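Local coordinates for VP5 (Halorubrum pleomorphic virus 6, PDB 6QGL), which probably acts as the viral envelope fusion protein, merging the membrane of this archaeal virus with that of its host cell, at residues T314-P319 against S354-P359; G358-I363 against A427-T432. All blocks are in the same frame, centred on the assembly; numbering follows the deposited sequence.

Contact 1: T314-P319 against S354-P359; sequences TGATLP and SLVEGP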
ATOM      1  N   THR A 314      17.960  -8.275   7.536  1.00 98.99           N
ATOM      2  CA  THR A 314      18.625  -7.033   7.131  1.00 97.00           C
ATOM      3  C   THR A 314      19.653  -6.504   8.124  1.00 99.25           C
ATOM      4  O   THR A 314      20.723  -6.064   7.702  1.00 97.97           O
ATOM      5  CB  THR A 314      17.569  -5.965   6.836  1.00105.58           C
ATOM      6  OG1 THR A 314      16.609  -6.485   5.907  1.00106.77           O
ATOM      7  CG2 THR A 314      18.169  -4.659   6.316  1.00103.30           C
ATOM      8  N   GLY A 315      19.299  -6.491   9.405  1.00 95.50           N
ATOM      9  CA  GLY A 315      20.133  -5.926  10.459  1.00 94.59           C
ATOM     10  C   GLY A 315      19.767  -4.476  10.732  1.00 96.68           C
ATOM     11  O   GLY A 315      20.304  -3.860  11.658  1.00 95.90           O
ATOM     12  N   ALA A 316      18.830  -3.925   9.922  1.00 92.46           N
ATOM     13  CA  ALA A 316      18.327  -2.549  10.013  1.00 91.24           C
ATOM     14  C   ALA A 316      17.532  -2.311  11.297  1.00 95.25           C
ATOM     15  O   ALA A 316      16.691  -3.138  11.644  1.00 95.66           O
ATOM     16  CB  ALA A 316      17.452  -2.233   8.810  1.00 91.64           C
ATOM     17  N   THR A 317      17.800  -1.184  11.994  1.00 91.33           N
ATOM     18  CA  THR A 317      17.111  -0.773  13.227  1.00 91.73           C
ATOM     19  C   THR A 317      16.295   0.495  12.957  1.00 94.87           C
ATOM     20  O   THR A 317      16.733   1.347  12.178  1.00 93.61           O
ATOM     21  CB  THR A 317      18.092  -0.657  14.420  1.00100.40           C
ATOM     22  OG1 THR A 317      18.687  -1.930  14.666  1.00100.83           O
ATOM     23  CG2 THR A 317      17.424  -0.169  15.708  1.00 99.89           C
ATOM     24  N   LEU A 318      15.102   0.607  13.583  1.00 91.86           N
ATOM     25  CA  LEU A 318      14.189   1.731  13.387  1.00 91.30           C
ATOM     26  C   LEU A 318      13.327   2.098  14.593  1.00 95.65           C
ATOM     27  O   LEU A 318      12.608   1.228  15.092  1.00 95.95           O
ATOM     28  CB  LEU A 318      13.224   1.399  12.234  1.00 90.94           C
ATOM     29  CG  LEU A 318      13.736   1.498  10.824  1.00 95.00           C
ATOM     30  CD1 LEU A 318      12.667   1.109   9.872  1.00 95.12           C
ATOM     31  CD2 LEU A 318      14.123   2.900  10.527  1.00 97.30           C
ATOM     32  N   PRO A 319      13.251   3.395  14.983  1.00 92.15           N
ATOM     33  CA  PRO A 319      12.300   3.782  16.040  1.00 92.84           C
ATOM     34  C   PRO A 319      10.953   4.191  15.413  1.00 95.47           C
ATOM     35  O   PRO A 319      10.934   4.865  14.380  1.00 94.20           O
ATOM     36  CB  PRO A 319      12.996   4.966  16.719  1.00 95.40           C
ATOM     37  CG  PRO A 319      13.992   5.491  15.692  1.00 98.91           C
ATOM     38  CD  PRO A 319      14.001   4.571  14.496  1.00 93.26           C
ATOM     39  N   SER A 354      14.756   8.403   7.506  1.00 86.09           N
ATOM     40  CA  SER A 354      16.100   8.986   7.615  1.00 85.68           C
ATOM     41  C   SER A 354      16.946   8.327   8.706  1.00 88.59           C
ATOM     42  O   SER A 354      18.167   8.218   8.558  1.00 87.81           O
ATOM     43  CB  SER A 354      16.035  10.493   7.819  1.00 90.08           C
ATOM     44  OG  SER A 354      15.310  10.827   8.989  1.00 98.87           O
ATOM     45  N   LEU A 355      16.290   7.864   9.777  1.00 84.86           N
ATOM     46  CA  LEU A 355      16.942   7.208  10.906  1.00 84.53           C
ATOM     47  C   LEU A 355      17.349   5.762  10.610  1.00 87.94           C
ATOM     48  O   LEU A 355      18.099   5.187  11.404  1.00 87.66           O
ATOM     49  CB  LEU A 355      16.061   7.293  12.168  1.00 85.44           C
ATOM     50  CG  LEU A 355      15.519   8.683  12.543  1.00 91.08           C
ATOM     51  CD1 LEU A 355      14.584   8.603  13.722  1.00 92.23           C
ATOM     52  CD2 LEU A 355      16.640   9.665  12.841  1.00 93.99           C
ATOM     53  N   VAL A 356      16.873   5.176   9.476  1.00 84.42           N
ATOM     54  CA  VAL A 356      17.204   3.795   9.076  1.00 84.12           C
ATOM     55  C   VAL A 356      18.717   3.608   9.109  1.00 87.86           C
ATOM     56  O   VAL A 356      19.434   4.346   8.429  1.00 87.00           O
ATOM     57  CB  VAL A 356      16.614   3.351   7.702  1.00 87.98           C
ATOM     58  CG1 VAL A 356      16.955   1.893   7.402  1.00 87.86           C
ATOM     59  CG2 VAL A 356      15.108   3.550   7.634  1.00 88.20           C
ATOM     60  N   GLU A 357      19.199   2.668   9.949  1.00 84.90           N
ATOM     61  CA  GLU A 357      20.624   2.361  10.119  1.00 84.65           C
ATOM     62  C   GLU A 357      20.835   0.907  10.545  1.00 88.66           C
ATOM     63  O   GLU A 357      20.044   0.369  11.322  1.00 89.05           O
ATOM     64  CB  GLU A 357      21.296   3.309  11.133  1.00 86.38           C
ATOM     65  CG  GLU A 357      21.431   4.756  10.681  1.00 98.48           C
ATOM     66  CD  GLU A 357      22.080   5.717  11.657  1.00121.92           C
ATOM     67  OE1 GLU A 357      22.340   5.315  12.814  1.00116.55           O
ATOM     68  OE2 GLU A 357      22.336   6.879  11.263  1.00117.30           O
ATOM     69  N   GLY A 358      21.905   0.300  10.044  1.00 84.68           N
ATOM     70  CA  GLY A 358      22.268  -1.081  10.343  1.00 85.05           C
ATOM     71  C   GLY A 358      23.657  -1.468   9.869  1.00 88.07           C
ATOM     72  O   GLY A 358      24.233  -0.774   9.026  1.00 86.80           O
ATOM     73  N   PRO A 359      24.229  -2.585  10.375  1.00 84.95           N
ATOM     74  CA  PRO A 359      25.579  -2.979   9.938  1.00 84.28           C
ATOM     75  C   PRO A 359      25.602  -3.664   8.575  1.00 87.41           C
ATOM     76  O   PRO A 359      24.703  -4.445   8.251  1.00 87.81           O
ATOM     77  CB  PRO A 359      26.062  -3.923  11.052  1.00 87.24           C
ATOM     78  CG  PRO A 359      24.952  -3.966  12.083  1.00 92.66           C
ATOM     79  CD  PRO A 359      23.710  -3.524  11.386  1.00 87.78           C
TER
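Thr317 and Glu357 form a single antiparallel beta bridge, a hydrogen-bonded pair in which one amide carries the connection: Thr317 N donates to Glu357 O at 2.8 Å, with the donor tilted 25° from the carbonyl plane. The bridge is the single backbone pairing between two strands that belong to different sheets. The tightly packed part is on the side of Ala316, Leu318 and Val356, all buried. There the side chain of Leu318 lies against Val356, although their exact spacing is doubtful. Val356 CG1 lies 4.4 Å from Ala316 CB. Beside them the backbones draw close, with Ala316 CA 4.2 Å from Gly358 CA, an approach that glycine, having no side chain, permits. Thr317 lies nearer solvent, its hydroxyl hydrogen-bonded to that of Thr310 on the neighbouring strand 305-311. The contact becomes more open to solvent at its ends, where Leu355 and Pro359 are exposed. At one, Leu355 crosses the ring of Pro319 at about a right angle, CD1 to CG at 3.7 Å. At the other, the ring of Pro359 places its CD 3.4 Å from Gly315 O.

Contact 2: G358-I363 against A427-T432; sequences GPWDAI and ARFVST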
ATOM      1  N   GLY A 358      21.905   0.300  10.044  1.00 84.68           N
ATOM      2  CA  GLY A 358      22.268  -1.081  10.343  1.00 85.05           C
ATOM      3  C   GLY A 358      23.657  -1.468   9.869  1.00 88.07           C
ATOM      4  O   GLY A 358      24.233  -0.774   9.026  1.00 86.80           O
ATOM      5  N   PRO A 359      24.229  -2.585  10.375  1.00 84.95           N
ATOM      6  CA  PRO A 359      25.579  -2.979   9.938  1.00 84.28           C
ATOM      7  C   PRO A 359      25.602  -3.664   8.575  1.00 87.41           C
ATOM      8  O   PRO A 359      24.703  -4.445   8.251  1.00 87.81           O
ATOM      9  CB  PRO A 359      26.062  -3.923  11.052  1.00 87.24           C
ATOM     10  CG  PRO A 359      24.952  -3.966  12.083  1.00 92.66           C
ATOM     11  CD  PRO A 359      23.710  -3.524  11.386  1.00 87.78           C
ATOM     12  N   TRP A 360      26.645  -3.368   7.783  1.00 82.45           N
ATOM     13  CA  TRP A 360      26.854  -3.944   6.459  1.00 82.18           C
ATOM     14  C   TRP A 360      28.062  -4.887   6.506  1.00 85.71           C
ATOM     15  O   TRP A 360      29.199  -4.464   6.281  1.00 84.55           O
ATOM     16  CB  TRP A 360      27.025  -2.839   5.402  1.00 79.93           C
ATOM     17  CG  TRP A 360      27.047  -3.373   4.005  1.00 81.43           C
ATOM     18  CD1 TRP A 360      28.146  -3.712   3.273  1.00 84.59           C
ATOM     19  CD2 TRP A 360      25.910  -3.715   3.204  1.00 82.35           C
ATOM     20  NE1 TRP A 360      27.766  -4.217   2.054  1.00 85.16           N
ATOM     21  CE2 TRP A 360      26.397  -4.225   1.981  1.00 87.10           C
ATOM     22  CE3 TRP A 360      24.522  -3.623   3.394  1.00 83.78           C
ATOM     23  CZ2 TRP A 360      25.546  -4.638   0.949  1.00 87.71           C
ATOM     24  CZ3 TRP A 360      23.680  -4.035   2.372  1.00 86.35           C
ATOM     25  CH2 TRP A 360      24.192  -4.535   1.167  1.00 88.01           C
ATOM     26  N   ASP A 361      27.807  -6.165   6.831  1.00 82.90           N
ATOM     27  CA  ASP A 361      28.838  -7.198   6.958  1.00 83.17           C
ATOM     28  C   ASP A 361      29.242  -7.841   5.622  1.00 86.38           C
ATOM     29  O   ASP A 361      30.302  -8.469   5.550  1.00 86.66           O
ATOM     30  CB  ASP A 361      28.417  -8.272   7.985  1.00 86.67           C
ATOM     31  CG  ASP A 361      28.068  -7.755   9.374  1.00 96.50           C
ATOM     32  OD1 ASP A 361      28.675  -6.748   9.808  1.00 95.96           O
ATOM     33  OD2 ASP A 361      27.202  -8.366  10.033  1.00103.38           O
ATOM     34  N   ALA A 362      28.411  -7.675   4.569  1.00 81.82           N
ATOM     35  CA  ALA A 362      28.656  -8.232   3.233  1.00 82.05           C
ATOM     36  C   ALA A 362      29.590  -7.326   2.401  1.00 82.92           C
ATOM     37  O   ALA A 362      29.183  -6.771   1.376  1.00 82.51           O
ATOM     38  CB  ALA A 362      27.329  -8.461   2.516  1.00 83.84           C
ATOM     39  N   ILE A 363      30.849  -7.193   2.856  1.00 77.21           N
ATOM     40  CA  ILE A 363      31.879  -6.352   2.237  1.00 75.05           C
ATOM     41  C   ILE A 363      33.256  -7.041   2.232  1.00 78.17           C
ATOM     42  O   ILE A 363      33.625  -7.690   3.214  1.00 77.92           O
ATOM     43  CB  ILE A 363      31.898  -4.937   2.915  1.00 75.93           C
ATOM     44  CG1 ILE A 363      32.776  -3.926   2.136  1.00 74.94           C
ATOM     45  CG2 ILE A 363      32.278  -4.996   4.414  1.00 76.07           C
ATOM     46  CD1 ILE A 363      32.471  -2.470   2.411  1.00 78.12           C
ATOM     47  N   ALA A 427      31.709  -1.403   8.019  1.00 70.86           N
ATOM     48  CA  ALA A 427      30.780  -0.735   7.110  1.00 70.94           C
ATOM     49  C   ALA A 427      29.370  -0.792   7.673  1.00 76.85           C
ATOM     50  O   ALA A 427      28.985  -1.797   8.275  1.00 77.48           O
ATOM     51  CB  ALA A 427      30.820  -1.379   5.732  1.00 71.98           C
ATOM     52  N   ARG A 428      28.609   0.292   7.495  1.00 74.08           N
ATOM     53  CA  ARG A 428      27.223   0.385   7.948  1.00 74.80           C
ATOM     54  C   ARG A 428      26.374   1.141   6.935  1.00 79.82           C
ATOM     55  O   ARG A 428      26.889   2.027   6.254  1.00 78.90           O
ATOM     56  CB  ARG A 428      27.121   1.015   9.357  1.00 74.51           C
ATOM     57  CG  ARG A 428      27.481   2.499   9.454  1.00 82.59           C
ATOM     58  CD  ARG A 428      26.912   3.116  10.714  1.00 91.54           C
ATOM     59  NE  ARG A 428      27.013   4.575  10.705  1.00 98.17           N
ATOM     60  CZ  ARG A 428      26.161   5.390  11.319  1.00111.15           C
ATOM     61  NH1 ARG A 428      26.323   6.704  11.250  1.00 96.61           N
ATOM     62  NH2 ARG A 428      25.120   4.897  11.978  1.00 99.22           N
ATOM     63  N   PHE A 429      25.086   0.792   6.824  1.00 77.98           N
ATOM     64  CA  PHE A 429      24.186   1.499   5.918  1.00 78.37           C
ATOM     65  C   PHE A 429      23.334   2.476   6.709  1.00 83.04           C
ATOM     66  O   PHE A 429      22.871   2.149   7.800  1.00 82.78           O
ATOM     67  CB  PHE A 429      23.335   0.545   5.060  1.00 81.07           C
ATOM     68  CG  PHE A 429      22.410  -0.385   5.809  1.00 83.53           C
ATOM     69  CD1 PHE A 429      22.843  -1.643   6.215  1.00 87.50           C
ATOM     70  CD2 PHE A 429      21.089  -0.032   6.052  1.00 86.00           C
ATOM     71  CE1 PHE A 429      21.984  -2.511   6.896  1.00 89.30           C
ATOM     72  CE2 PHE A 429      20.232  -0.900   6.735  1.00 89.58           C
ATOM     73  CZ  PHE A 429      20.685  -2.134   7.149  1.00 88.40           C
ATOM     74  N   VAL A 430      23.193   3.698   6.190  1.00 80.33           N
ATOM     75  CA  VAL A 430      22.426   4.789   6.801  1.00 80.79           C
ATOM     76  C   VAL A 430      21.545   5.395   5.686  1.00 86.23           C
ATOM     77  O   VAL A 430      21.898   5.273   4.511  1.00 86.11           O
ATOM     78  CB  VAL A 430      23.385   5.830   7.461  1.00 84.60           C
ATOM     79  CG1 VAL A 430      22.634   7.032   8.031  1.00 85.17           C
ATOM     80  CG2 VAL A 430      24.249   5.187   8.541  1.00 84.31           C
ATOM     81  N   SER A 431      20.395   6.006   6.039  1.00 83.83           N
ATOM     82  CA  SER A 431      19.489   6.617   5.061  1.00 84.39           C
ATOM     83  C   SER A 431      20.106   7.835   4.371  1.00 89.30           C
ATOM     84  O   SER A 431      20.966   8.504   4.950  1.00 88.74           O
ATOM     85  CB  SER A 431      18.173   6.997   5.719  1.00 88.12           C
ATOM     86  OG  SER A 431      17.244   7.574   4.816  1.00 96.60           O
ATOM     87  N   THR A 432      19.674   8.106   3.129  1.00 87.20           N
ATOM     88  CA  THR A 432      20.158   9.237   2.334  1.00 88.08           C
ATOM     89  C   THR A 432      19.249  10.472   2.505  1.00 93.86           C
ATOM     90  O   THR A 432      19.563  11.539   1.969  1.00 94.20           O
ATOM     91  CB  THR A 432      20.385   8.819   0.862  1.00 97.41           C
ATOM     92  OG1 THR A 432      21.147   9.833   0.207  1.00 98.33           O
ATOM     93  CG2 THR A 432      19.083   8.566   0.096  1.00 96.90           C
TER
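Phe429 has CG between its backbone N and carbonyl carbon (chi1 61°), a torsion that folds the ring across to Gly358 on the partner strand, while Trp360, with CG anti to its backbone N (chi1 -172°), brings the CE3 edge of its indole beside the same ring. The two aromatic side chains meet at about a right angle, Trp360 CE3 to Phe429 CD1 being 3.8 Å, and Tyr379 packs edge-to-face with both. Gly358 CA sits over the face of the phenyl ring, 3.9 Å from its centroid, in a CH-pi contact. The backbones of Gly358 and Phe429 exchange both bonds of a hydrogen-bonded antiparallel pair: Gly358 N to Phe429 O at 3.1 Å, and Phe429 N to Gly358 O at 2.8 Å, the latter running nearly along the C=O axis. A third bond, Trp360 N to Ala427 O at 2.9 Å, extends the pairing, although its donor stands 39° out of the carbonyl plane. Further along, Ala427 CB lies 4.1 Å from Trp360 CB and 3.9 Å from Ile363 CD1, an apolar patch that continues onto Ile372 and Ile374 of strand 371-374. Arg428 leads outward, and its guanidinium reaches Glu357 through NH2 and Glu385 of strand 382-388 through NH1, a salt bridge in each case. A glycine and a phenylalanine facing each other across antiparallel strands, the ring laid over the glycine backbone, is the motif known as aromatic rescue of glycine in beta sheets.

In the fold
The centres of contacts 1 and 2 lie about 9 Å apart, and both use strand 357-359, sharing Gly358 and Pro359. Along the chain the order is 314-319, 354-359, 358-363 and finally 427-432. Strand 317-324 belongs to a six-stranded antiparallel sheet, whereas 357-359 pairs with 422-431 in a separate, branched one, so the short strand ties the two sheets together. Ala316 CB against Phe429 CZ, at 3.6 Å, also spans the two, while the salt bridge from Glu357 OE1 to Arg428 NH2, at 2.9 Å, joins neighbouring strands within the branched sheet. Together the contacts fasten neighbouring beta-sheet regions of this envelope protein, beside its long helices.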